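Local coordinates for transcriptional regulatory protein FixJ (Sinorhizobium meliloti, PDB 1DBW), which switches on nitrogen-fixation genes as a two-component transcriptional activator once its magnesium-binding receiver domain, the part present here, has been activated by FixL, at residues A[37-40]-A[41-45]. The protein carries 2 engineered substitutions. Sequence-based numbering, arbitrary orientation.
Sequences EAFL and AFAPD
The amide of Ala41 donates to Glu37 O (N to O 3.1 Å) and that of Phe42 to Ala38 O, two i to i+4 bonds within helix 36-42. Each of these amides adds a weak i to i+3 bond, Ala41 N to Ala38 O and Phe42 N to Phe39 O. Ala43 N makes a weak bond to Phe39 O, short at 2.7 Å but bent (N-H...O 129°), and a second, long and weak one to Leu40 O. That both bonds of Ala43 are weak is consistent with the change to the 3-10 segment 43-45, where Asp45 N bonds to Phe42 O. Proline has no amide hydrogen to offer Leu40 O; instead Pro44 CD rests 3.6 Å from Leu40 O. Side-chain contact is slight: with CG anti to its backbone N (chi1 178°), Phe39 brings CE2 obliquely to 4.2 Å from Ala43 CB, one turn on. Both residues are buried against Leu69 of helix 62-71, and the Phe39 ring also meets His33 edge-to-face. Leu40 packs on Leu65 and Asn68 of the same helix, while the Phe42 ring makes a cation-pi contact with Lys31. The helix follows edge strand 29-33 in the chain, precedes strand 49-54 and packs beside helix 62-71 in the doubly wound receiver fold.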
# COMPACT_ATOMS: atom_id res chain seq x y z
N GLU A 37 -9.85 -6.87 3.54
CA GLU A 37 -10.35 -8.22 3.29
C GLU A 37 -10.43 -8.53 1.81
O GLU A 37 -10.09 -9.63 1.37
CB GLU A 37 -11.74 -8.43 3.93
CG GLU A 37 -11.81 -8.03 5.40
CD GLU A 37 -12.14 -6.55 5.62
OE1 GLU A 37 -11.24 -5.78 6.01
OE2 GLU A 37 -13.32 -6.16 5.40
N ALA A 38 -10.95 -7.57 1.04
CA ALA A 38 -11.09 -7.71 -0.39
C ALA A 38 -9.71 -7.90 -1.01
O ALA A 38 -9.53 -8.75 -1.88
CB ALA A 38 -11.77 -6.48 -0.98
N PHE A 39 -8.74 -7.12 -0.54
CA PHE A 39 -7.41 -7.26 -1.10
C PHE A 39 -6.78 -8.61 -0.78
O PHE A 39 -6.16 -9.23 -1.66
CB PHE A 39 -6.47 -6.12 -0.68
CG PHE A 39 -5.08 -6.29 -1.21
CD1 PHE A 39 -4.82 -6.07 -2.56
CD2 PHE A 39 -4.07 -6.78 -0.41
CE1 PHE A 39 -3.59 -6.34 -3.10
CE2 PHE A 39 -2.83 -7.05 -0.93
CZ PHE A 39 -2.59 -6.84 -2.28
N LEU A 40 -6.93 -9.07 0.46
CA LEU A 40 -6.39 -10.37 0.83
C LEU A 40 -6.98 -11.50 -0.03
O LEU A 40 -6.29 -12.46 -0.36
CB LEU A 40 -6.67 -10.64 2.31
CG LEU A 40 -5.65 -10.07 3.27
CD1 LEU A 40 -6.26 -10.03 4.66
CD2 LEU A 40 -4.39 -10.94 3.27
N ALA A 41 -8.25 -11.38 -0.40
CA ALA A 41 -8.90 -12.39 -1.21
C ALA A 41 -8.35 -12.39 -2.63
O ALA A 41 -8.22 -13.45 -3.28
CB ALA A 41 -10.43 -12.18 -1.22
N PHE A 42 -7.97 -11.20 -3.09
CA PHE A 42 -7.41 -11.02 -4.42
C PHE A 42 -5.90 -11.27 -4.50
O PHE A 42 -5.39 -11.69 -5.54
CB PHE A 42 -7.69 -9.57 -4.88
CG PHE A 42 -7.31 -9.28 -6.31
CD1 PHE A 42 -8.16 -9.67 -7.34
CD2 PHE A 42 -6.08 -8.69 -6.62
CE1 PHE A 42 -7.80 -9.48 -8.67
CE2 PHE A 42 -5.71 -8.50 -7.96
CZ PHE A 42 -6.57 -8.90 -8.98
N ALA A 43 -5.20 -11.13 -3.38
CA ALA A 43 -3.75 -11.22 -3.36
C ALA A 43 -3.07 -12.37 -4.08
O ALA A 43 -2.06 -12.15 -4.73
CB ALA A 43 -3.21 -11.08 -1.93
N PRO A 44 -3.59 -13.60 -3.95
CA PRO A 44 -2.93 -14.72 -4.64
C PRO A 44 -2.93 -14.57 -6.15
O PRO A 44 -2.10 -15.17 -6.79
CB PRO A 44 -3.74 -15.93 -4.21
CG PRO A 44 -4.23 -15.54 -2.83
CD PRO A 44 -4.67 -14.10 -3.08
N ASP A 45 -3.84 -13.74 -6.68
CA ASP A 45 -3.93 -13.51 -8.13
C ASP A 45 -3.05 -12.38 -8.61
O ASP A 45 -2.87 -12.21 -9.82
CB ASP A 45 -5.38 -13.26 -8.54
CG ASP A 45 -6.20 -14.53 -8.51
OD1 ASP A 45 -5.77 -15.52 -9.14
OD2 ASP A 45 -7.25 -14.54 -7.84